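Local structure of triacylglycerol lipase (Yarrowia lipolytica, 3O0D) at residues G196-V201 and G240-S245; C123-G128 and P190-A195; L204-E209 and R220-I225. The protein probably hydrolyses the ester bonds of triacylglycerols, as a secreted, glycosylated lipase of the alpha/beta-hydrolase fold. All blocks are in the same frame, centred on the assembly; numbering follows the deposited sequence.

Interaction 1: G196-V201 and G240-S245; sequences GFANWV and GYQHCS. With K (potassium ion), chain N.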
loop_
_atom_site.group_PDB
_atom_site.type_symbol
_atom_site.label_atom_id
_atom_site.label_comp_id
_atom_site.label_asym_id
_atom_site.label_seq_id
_atom_site.Cartn_x
_atom_site.Cartn_y
_atom_site.Cartn_z
ATOM N N GLY A 196 13.761 9.231 -10.277
ATOM C CA GLY A 196 14.552 8.007 -10.362
ATOM C C GLY A 196 13.902 6.777 -9.763
ATOM O O GLY A 196 13.809 5.770 -10.456
ATOM N N PHE A 197 13.465 6.851 -8.491
ATOM C CA PHE A 197 12.815 5.751 -7.809
ATOM C C PHE A 197 11.518 5.369 -8.576
ATOM O O PHE A 197 11.299 4.198 -8.895
ATOM C CB PHE A 197 12.490 6.172 -6.386
ATOM C CG PHE A 197 11.640 5.183 -5.623
ATOM C CD1 PHE A 197 12.162 4.036 -5.087
ATOM C CD2 PHE A 197 10.258 5.421 -5.519
ATOM C CE1 PHE A 197 11.358 3.153 -4.379
ATOM C CE2 PHE A 197 9.382 4.516 -4.798
ATOM C CZ PHE A 197 9.914 3.422 -4.240
ATOM N N ALA A 198 10.716 6.365 -8.913
ATOM C CA ALA A 198 9.380 6.056 -9.519
ATOM C C ALA A 198 9.590 5.301 -10.847
ATOM O O ALA A 198 8.892 4.340 -11.130
ATOM C CB ALA A 198 8.647 7.366 -9.751
ATOM N N ASN A 199 10.514 5.763 -11.691
ATOM C CA ASN A 199 10.707 5.140 -12.983
ATOM C C ASN A 199 11.346 3.771 -12.871
ATOM O O ASN A 199 11.006 2.857 -13.673
ATOM C CB ASN A 199 11.492 6.070 -13.903
ATOM C CG ASN A 199 10.703 7.320 -14.282
ATOM O OD1 ASN A 199 11.235 8.442 -14.250
ATOM N ND2 ASN A 199 9.420 7.142 -14.666
ATOM N N TRP A 200 12.175 3.585 -11.844
ATOM C CA TRP A 200 12.818 2.343 -11.617
ATOM C C TRP A 200 11.782 1.306 -11.147
ATOM O O TRP A 200 11.747 0.165 -11.663
ATOM C CB TRP A 200 13.962 2.533 -10.638
ATOM C CG TRP A 200 14.556 1.200 -10.134
ATOM C CD1 TRP A 200 15.433 0.387 -10.832
ATOM C CD2 TRP A 200 14.357 0.586 -8.893
ATOM N NE1 TRP A 200 15.762 -0.689 -10.088
ATOM C CE2 TRP A 200 15.113 -0.612 -8.894
ATOM C CE3 TRP A 200 13.604 0.899 -7.756
ATOM C CZ2 TRP A 200 15.160 -1.467 -7.785
ATOM C CZ3 TRP A 200 13.639 0.041 -6.674
ATOM C CH2 TRP A 200 14.400 -1.140 -6.698
ATOM N N VAL A 201 10.899 1.730 -10.211
ATOM C CA VAL A 201 9.764 0.894 -9.759
ATOM C C VAL A 201 8.902 0.515 -10.985
ATOM O O VAL A 201 8.497 -0.665 -11.085
ATOM C CB VAL A 201 8.954 1.621 -8.726
ATOM C CG1 VAL A 201 7.582 0.833 -8.469
ATOM C CG2 VAL A 201 9.776 1.703 -7.423
ATOM N N GLY A 240 10.323 17.139 -7.013
ATOM C CA GLY A 240 11.239 16.031 -6.775
ATOM C C GLY A 240 10.420 14.740 -6.552
ATOM O O GLY A 240 10.722 13.727 -7.166
ATOM N N TYR A 241 9.401 14.785 -5.701
ATOM C CA TYR A 241 8.600 13.553 -5.406
ATOM C C TYR A 241 7.687 13.290 -6.582
ATOM O O TYR A 241 7.036 14.218 -7.098
ATOM C CB TYR A 241 7.695 13.760 -4.200
ATOM C CG TYR A 241 8.410 13.619 -2.908
ATOM C CD1 TYR A 241 9.031 14.732 -2.306
ATOM C CD2 TYR A 241 8.513 12.387 -2.272
ATOM C CE1 TYR A 241 9.721 14.600 -1.105
ATOM C CE2 TYR A 241 9.219 12.259 -1.073
ATOM C CZ TYR A 241 9.820 13.365 -0.504
ATOM O OH TYR A 241 10.513 13.199 0.677
ATOM N N GLN A 242 7.564 12.022 -6.969
ATOM C CA GLN A 242 6.538 11.676 -7.930
ATOM C C GLN A 242 6.185 10.174 -7.714
ATOM O O GLN A 242 6.996 9.387 -7.306
ATOM C CB GLN A 242 6.957 11.930 -9.370
ATOM C CG GLN A 242 8.063 11.085 -9.875
ATOM C CD GLN A 242 8.385 11.350 -11.378
ATOM O OE1 GLN A 242 8.676 12.477 -11.775
ATOM N NE2 GLN A 242 8.341 10.306 -12.192
ATOM N N HIS A 243 4.946 9.816 -8.047
ATOM C CA HIS A 243 4.543 8.458 -7.925
ATOM C C HIS A 243 5.072 7.580 -9.077
ATOM O O HIS A 243 5.340 8.058 -10.196
ATOM C CB HIS A 243 3.004 8.387 -8.036
ATOM C CG HIS A 243 2.244 8.543 -6.708
ATOM N ND1 HIS A 243 2.429 7.760 -5.602
ATOM C CD2 HIS A 243 1.236 9.404 -6.399
ATOM C CE1 HIS A 243 1.545 8.105 -4.659
ATOM N NE2 HIS A 243 0.815 9.114 -5.122
ATOM N N CYS A 244 5.167 6.304 -8.766
ATOM C CA CYS A 244 5.210 5.291 -9.810
ATOM C C CYS A 244 3.833 5.149 -10.459
ATOM O O CYS A 244 2.818 5.733 -9.987
ATOM C CB CYS A 244 5.660 3.967 -9.175
ATOM S SG CYS A 244 4.456 3.194 -8.034
ATOM N N SER A 245 3.804 4.427 -11.563
ATOM C CA SER A 245 2.491 4.153 -12.241
ATOM C C SER A 245 1.676 3.130 -11.440
ATOM O O SER A 245 2.167 2.434 -10.564
ATOM C CB SER A 245 2.709 3.571 -13.626
ATOM O OG SER A 245 3.445 4.558 -14.350
HETATM K K K N . 4.885 5.897 -5.359
HETATM O O HOH W 1 7.550 7.477 -5.568
#
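Ala198 is the point where helix 196-201 presses hardest on the loop 240-245. Its CB points at the loop backbone, 3.4 Å from His243 O and 3.6 Å from Gln242 O, so a methyl group sits against bare peptide. One turn on, Val201 turns CG1 anti to its own N (chi1 169°) and sets it 3.7 Å from Cys244 CB. All of these residues are buried, and Val201 also touches Ile173 of helix 163-177. The looser side lies at Asn199, which is partly exposed; the buried Gln242 crosses it there with the amide planes 82° apart, and Asn199 OD1 stays 4.0 Å from Gln242 NE2. Beside the contact lies a potassium ion, bound by His243 ND1 at 3.1 Å, in the imidazole plane; a water and Gln189 also bind it. That water donates to Gln242 O, 2.6 Å away. Because His243 NE2 bonds to Pro233 O, the ring probably carries its proton there and leaves ND1 to the cation. No hydrogen bond joins helix and loop directly, and the buried Cys244 N has no partner: the fit rests on shape, while the polar links beside it run through the ion, its water and Gln242 O.

Interaction 2: C123-G128 and P190-A195; sequences CLVHNG and PIVGNA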
loop_
_atom_site.group_PDB
_atom_site.type_symbol
_atom_site.label_atom_id
_atom_site.label_comp_id
_atom_site.label_asym_id
_atom_site.label_seq_id
_atom_site.Cartn_x
_atom_site.Cartn_y
_atom_site.Cartn_z
ATOM N N CYS A 123 17.909 6.281 -6.888
ATOM C CA CYS A 123 16.687 5.674 -6.295
ATOM C C CYS A 123 16.521 6.163 -4.855
ATOM O O CYS A 123 16.848 5.429 -3.897
ATOM C CB CYS A 123 16.795 4.135 -6.339
ATOM S SG CYS A 123 15.468 3.179 -5.551
ATOM N N LEU A 124 16.011 7.397 -4.706
ATOM C CA LEU A 124 15.948 8.115 -3.470
ATOM C C LEU A 124 14.499 8.122 -2.911
ATOM O O LEU A 124 13.535 8.337 -3.684
ATOM C CB LEU A 124 16.379 9.568 -3.693
ATOM C CG LEU A 124 17.787 9.796 -4.296
ATOM C CD1 LEU A 124 18.099 11.277 -4.348
ATOM C CD2 LEU A 124 18.797 9.115 -3.496
ATOM N N VAL A 125 14.401 7.902 -1.613
ATOM C CA VAL A 125 13.125 7.779 -0.960
ATOM C C VAL A 125 13.096 8.514 0.375
ATOM O O VAL A 125 14.094 8.574 1.143
ATOM C CB VAL A 125 12.847 6.330 -0.745
ATOM C CG1 VAL A 125 12.641 5.627 -2.106
ATOM C CG2 VAL A 125 14.029 5.752 -0.090
ATOM N N HIS A 126 11.911 9.042 0.674
ATOM C CA HIS A 126 11.705 9.791 1.913
ATOM C C HIS A 126 12.234 9.028 3.121
ATOM O O HIS A 126 11.980 7.818 3.356
ATOM C CB HIS A 126 10.173 9.923 1.939
ATOM C CG HIS A 126 9.555 10.742 3.051
ATOM N ND1 HIS A 126 9.295 10.215 4.298
ATOM C CD2 HIS A 126 8.842 11.906 2.989
ATOM C CE1 HIS A 126 8.582 11.093 5.009
ATOM N NE2 HIS A 126 8.270 12.116 4.222
ATOM N N ASN A 127 13.040 9.702 3.929
ATOM C CA ASN A 127 13.710 9.002 5.008
ATOM C C ASN A 127 12.758 8.432 6.056
ATOM O O ASN A 127 13.037 7.441 6.746
ATOM C CB ASN A 127 14.680 9.996 5.689
ATOM C CG ASN A 127 15.483 9.351 6.793
ATOM N N GLY A 128 11.615 9.055 6.209
ATOM C CA GLY A 128 10.604 8.536 7.069
ATOM C C GLY A 128 10.038 7.182 6.547
ATOM O O GLY A 128 9.788 6.316 7.330
ATOM N N PRO A 190 0.939 7.524 0.239
ATOM C CA PRO A 190 1.581 8.798 -0.088
ATOM C C PRO A 190 2.716 8.587 -1.123
ATOM O O PRO A 190 3.099 7.384 -1.380
ATOM C CB PRO A 190 2.130 9.261 1.301
ATOM C CG PRO A 190 2.411 7.964 2.083
ATOM C CD PRO A 190 1.250 6.986 1.558
ATOM N N ILE A 191 3.202 9.658 -1.775
ATOM C CA ILE A 191 4.300 9.536 -2.724
ATOM C C ILE A 191 5.599 9.153 -1.972
ATOM O O ILE A 191 5.947 9.808 -0.987
ATOM C CB ILE A 191 4.499 10.872 -3.430
ATOM C CG1 ILE A 191 3.219 11.345 -4.080
ATOM C CG2 ILE A 191 5.566 10.703 -4.587
ATOM C CD1 ILE A 191 3.250 12.837 -4.462
ATOM N N VAL A 192 6.268 8.100 -2.401
ATOM C CA VAL A 192 7.352 7.519 -1.649
ATOM C C VAL A 192 8.748 8.148 -1.977
ATOM O O VAL A 192 9.615 8.317 -1.056
ATOM C CB VAL A 192 7.294 5.962 -1.842
ATOM C CG1 VAL A 192 8.522 5.323 -1.317
ATOM C CG2 VAL A 192 6.011 5.408 -1.007
ATOM N N GLY A 193 8.981 8.418 -3.232
ATOM C CA GLY A 193 10.346 8.838 -3.683
ATOM C C GLY A 193 10.385 9.768 -4.857
ATOM O O GLY A 193 9.396 10.359 -5.272
ATOM N N ASN A 194 11.559 9.851 -5.473
ATOM C CA ASN A 194 11.757 10.753 -6.556
ATOM C C ASN A 194 11.579 10.142 -7.952
ATOM O O ASN A 194 11.102 9.015 -8.071
ATOM C CB ASN A 194 13.180 11.373 -6.331
ATOM C CG ASN A 194 14.274 10.387 -6.718
ATOM O OD1 ASN A 194 14.048 9.163 -6.726
ATOM N ND2 ASN A 194 15.476 10.914 -7.078
ATOM N N ALA A 195 11.868 10.895 -9.015
ATOM C CA ALA A 195 11.620 10.419 -10.389
ATOM C C ALA A 195 12.493 9.202 -10.694
ATOM O O ALA A 195 12.040 8.222 -11.269
ATOM C CB ALA A 195 11.799 11.539 -11.425
#
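The short strand at 124-126 and the loop 190-195 run at 130° to each other where they touch and share a single beta bridge, Val125 opposite Gly193 with their CA atoms 4.0 Å apart. Two backbone bonds flank it in the pattern of an antiparallel, non-hydrogen-bonded pair. His126 N donates to Val192 O at 3.0 Å, almost straight (168°), and Asn194 N donates to Leu124 O at 3.1 Å; both donors lie nearly along the C=O axis. So close an approach calls for glycine at 193, since a CB there would run into Leu124 O. Beside the bridge, Asn194 holds its amide in the crowded position between its own N and carbonyl carbon (chi1 76°). From there OD1 caps helix 195-206 by accepting from Phe197 N, and also takes a weak bond from Leu124 N, 3.3 Å away. The amide nitrogen ND2 lies against the leucine, 3.8 Å from Leu124 CB, and makes a weak bond to Asp122 O. Val125 and Val192 meet more loosely, CG1 to CG1 at 4.2 Å, with Phe197 touching both. At the other end His126, its CG anti to the backbone N, is the N-cap of helix 127-150: ND1 accepts from Phe129 N, and the imidazole stacks on the Phe129 ring. Each partner thus brings a capping residue, and the bridge ties two helix starts together. Asn194 OD1 lies only 3.2 Å from Leu124 O, a repulsion between acceptors that the N-H groups gathered around them would probably offset.

Interaction 3: L204-E209 and R220-I225; sequences LFFGQE and RKLYRI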
loop_
_atom_site.group_PDB
_atom_site.type_symbol
_atom_site.label_atom_id
_atom_site.label_comp_id
_atom_site.label_asym_id
_atom_site.label_seq_id
_atom_site.Cartn_x
_atom_site.Cartn_y
_atom_site.Cartn_z
ATOM N N LEU A 204 10.662 -2.169 -12.833
ATOM C CA LEU A 204 10.762 -3.342 -12.031
ATOM C C LEU A 204 9.431 -4.081 -12.139
ATOM O O LEU A 204 9.379 -5.298 -12.349
ATOM C CB LEU A 204 11.134 -3.021 -10.581
ATOM C CG LEU A 204 11.320 -4.082 -9.524
ATOM C CD1 LEU A 204 12.613 -4.956 -9.757
ATOM C CD2 LEU A 204 11.430 -3.475 -8.161
ATOM N N PHE A 205 8.325 -3.343 -12.001
ATOM C CA PHE A 205 7.036 -4.059 -11.944
ATOM C C PHE A 205 6.317 -4.185 -13.242
ATOM O O PHE A 205 5.509 -5.125 -13.370
ATOM C CB PHE A 205 6.054 -3.378 -10.918
ATOM C CG PHE A 205 6.308 -3.787 -9.515
ATOM C CD1 PHE A 205 5.689 -4.920 -8.966
ATOM C CD2 PHE A 205 7.186 -3.082 -8.705
ATOM C CE1 PHE A 205 5.938 -5.330 -7.665
ATOM C CE2 PHE A 205 7.406 -3.455 -7.428
ATOM C CZ PHE A 205 6.785 -4.579 -6.863
ATOM N N PHE A 206 6.480 -3.236 -14.145
ATOM C CA PHE A 206 5.688 -3.215 -15.384
ATOM C C PHE A 206 6.566 -3.458 -16.596
ATOM O O PHE A 206 6.085 -3.562 -17.739
ATOM C CB PHE A 206 4.949 -1.887 -15.528
ATOM C CG PHE A 206 4.017 -1.606 -14.348
ATOM C CD1 PHE A 206 2.874 -2.402 -14.111
ATOM C CD2 PHE A 206 4.220 -0.541 -13.542
ATOM C CE1 PHE A 206 2.054 -2.099 -13.015
ATOM C CE2 PHE A 206 3.420 -0.270 -12.423
ATOM C CZ PHE A 206 2.338 -1.061 -12.169
ATOM N N GLY A 207 7.858 -3.474 -16.337
ATOM C CA GLY A 207 8.841 -3.801 -17.361
ATOM C C GLY A 207 9.311 -2.680 -18.299
ATOM O O GLY A 207 10.156 -2.952 -19.148
ATOM N N GLN A 208 8.789 -1.444 -18.200
ATOM C CA GLN A 208 9.262 -0.333 -19.055
ATOM C C GLN A 208 8.854 0.921 -18.363
ATOM O O GLN A 208 7.979 0.848 -17.444
ATOM C CB GLN A 208 8.626 -0.413 -20.433
ATOM C CG GLN A 208 7.098 -0.308 -20.428
ATOM C CD GLN A 208 6.492 -0.346 -21.818
ATOM O OE1 GLN A 208 6.038 0.684 -22.353
ATOM N NE2 GLN A 208 6.478 -1.529 -22.417
ATOM N N GLU A 209 9.423 2.049 -18.794
ATOM C CA GLU A 209 8.907 3.346 -18.380
ATOM C C GLU A 209 7.626 3.634 -19.105
ATOM O O GLU A 209 7.313 3.015 -20.118
ATOM C CB GLU A 209 9.900 4.510 -18.532
ATOM C CG GLU A 209 11.150 4.318 -17.706
ATOM C CD GLU A 209 12.021 5.596 -17.594
ATOM O OE1 GLU A 209 11.642 6.677 -18.088
ATOM O OE2 GLU A 209 13.102 5.509 -16.975
ATOM N N ARG A 220 -0.214 -9.054 -13.363
ATOM C CA ARG A 220 0.175 -7.697 -12.903
ATOM C C ARG A 220 0.371 -7.725 -11.423
ATOM O O ARG A 220 -0.386 -8.390 -10.717
ATOM C CB ARG A 220 -1.019 -6.786 -13.213
ATOM C CG ARG A 220 -0.736 -5.387 -12.580
ATOM C CD ARG A 220 -1.596 -4.393 -13.319
ATOM N NE ARG A 220 -1.568 -3.138 -12.478
ATOM C CZ ARG A 220 -2.196 -2.032 -12.839
ATOM N NH1 ARG A 220 -2.847 -1.908 -14.033
ATOM N NH2 ARG A 220 -2.183 -0.975 -11.987
ATOM N N LYS A 221 1.367 -6.988 -10.868
ATOM C CA LYS A 221 1.612 -7.250 -9.499
ATOM C C LYS A 221 1.626 -5.967 -8.665
ATOM O O LYS A 221 2.056 -6.061 -7.512
ATOM C CB LYS A 221 3.026 -7.903 -9.340
ATOM C CG LYS A 221 3.065 -9.355 -9.980
ATOM C CD LYS A 221 2.207 -10.298 -9.183
ATOM C CE LYS A 221 1.636 -11.476 -10.091
ATOM N NZ LYS A 221 2.670 -12.394 -10.458
ATOM N N LEU A 222 1.246 -4.847 -9.280
ATOM C CA LEU A 222 1.273 -3.559 -8.496
ATOM C C LEU A 222 0.009 -2.801 -8.740
ATOM O O LEU A 222 -0.290 -2.430 -9.894
ATOM C CB LEU A 222 2.504 -2.726 -8.834
ATOM C CG LEU A 222 2.618 -1.368 -8.101
ATOM C CD1 LEU A 222 2.584 -1.502 -6.621
ATOM C CD2 LEU A 222 3.989 -0.815 -8.527
ATOM N N TYR A 223 -0.671 -2.478 -7.655
ATOM C CA TYR A 223 -1.836 -1.546 -7.783
ATOM C C TYR A 223 -1.776 -0.536 -6.626
ATOM O O TYR A 223 -1.666 -0.949 -5.457
ATOM C CB TYR A 223 -3.151 -2.336 -7.608
ATOM C CG TYR A 223 -3.338 -3.489 -8.625
ATOM C CD1 TYR A 223 -3.960 -3.204 -9.850
ATOM C CD2 TYR A 223 -2.772 -4.727 -8.377
ATOM C CE1 TYR A 223 -4.105 -4.232 -10.843
ATOM C CE2 TYR A 223 -2.925 -5.733 -9.357
ATOM C CZ TYR A 223 -3.606 -5.445 -10.529
ATOM O OH TYR A 223 -3.807 -6.474 -11.450
ATOM N N ARG A 224 -1.989 0.726 -6.959
ATOM C CA ARG A 224 -2.046 1.866 -5.944
ATOM C C ARG A 224 -3.492 2.418 -5.982
ATOM O O ARG A 224 -3.836 3.196 -6.887
ATOM C CB ARG A 224 -1.148 3.022 -6.345
ATOM C CG ARG A 224 0.389 2.630 -6.183
ATOM C CD ARG A 224 1.210 4.036 -6.194
ATOM N NE ARG A 224 1.136 4.747 -7.493
ATOM C CZ ARG A 224 0.301 5.786 -7.793
ATOM N NH1 ARG A 224 -0.561 6.258 -6.870
ATOM N NH2 ARG A 224 0.280 6.344 -9.011
ATOM N N ILE A 225 -4.275 1.971 -5.014
ATOM C CA ILE A 225 -5.682 2.410 -4.948
ATOM C C ILE A 225 -5.741 3.794 -4.284
ATOM O O ILE A 225 -5.149 3.960 -3.229
ATOM C CB ILE A 225 -6.547 1.403 -4.159
ATOM C CG1 ILE A 225 -6.432 -0.042 -4.748
ATOM C CG2 ILE A 225 -8.039 1.858 -4.258
ATOM C CD1 ILE A 225 -7.175 -1.199 -3.910
HETATM O O HOH W 2 3.112 -6.006 -12.524
#
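Phe205, near the end of helix 195-206, points its CB toward the start of strand 222-227. Leu222 reaches over one face of its ring: CD2 stands 4.2 Å from the ring centroid, 28° off the normal, in a CH-pi contact, while Leu222 CB lies 3.9 Å from Phe205 CD1. Helix 163-177, through Ile173 and Lys176, also packs on this phenyl. The backbone joins in through a water that donates to Phe205 O at 2.7 Å and accepts from Lys221 N at 2.6 Å. Phe206 follows, its ring crossing Leu222 so that CZ comes 3.7 Å from Leu222 CB. The edge of this ring stands upright on the guanidinium of Arg220, planes 88° apart, with Phe206 CE1 3.8 Å from Arg220 NE; Tyr223 lies over the opposite face of that group. Arg220, extended from CG to NE, grips Leu222 O side-on, at 3.0 Å from NE and 3.2 Å from NH2, while its NH1 bonds to Val213 O and Lys215 O. An alanine here would remove all of these bonds and would probably loosen both the strand entry and the seat of Phe206. Gly207 then turns the chain out of the helix with positive phi. The contact closes the beta-alpha-beta unit of strand 183-187, this helix and strand 222-227; greasy at its centre, it has at its edge a guanidinium bonded to three backbone carbonyls, which would probably stabilise its charge.

Overall arrangement
Interactions 1 and 3 share helix 195-206, and interaction 2 sits at its start. Interaction 2 caps the helix, interaction 1 takes its first half and interaction 3 its end, where the chain heads into strand 222-227 of the large central sheet. Along the sequence interaction 2 closes first, and interaction 3 is nested inside the loop closed by interaction 1. Interactions 1 and 2 have centres 8 Å apart and are joined by a probable hydrogen bond from Gln242 N to Gly193 O. Interactions 1 and 3, with centres 11 Å apart, meet through Arg224 NH2 and Cys244 O. Interactions 2 and 3 are about 17 Å apart between centres and do not touch. Together they are consistent with a helix anchored from start to end.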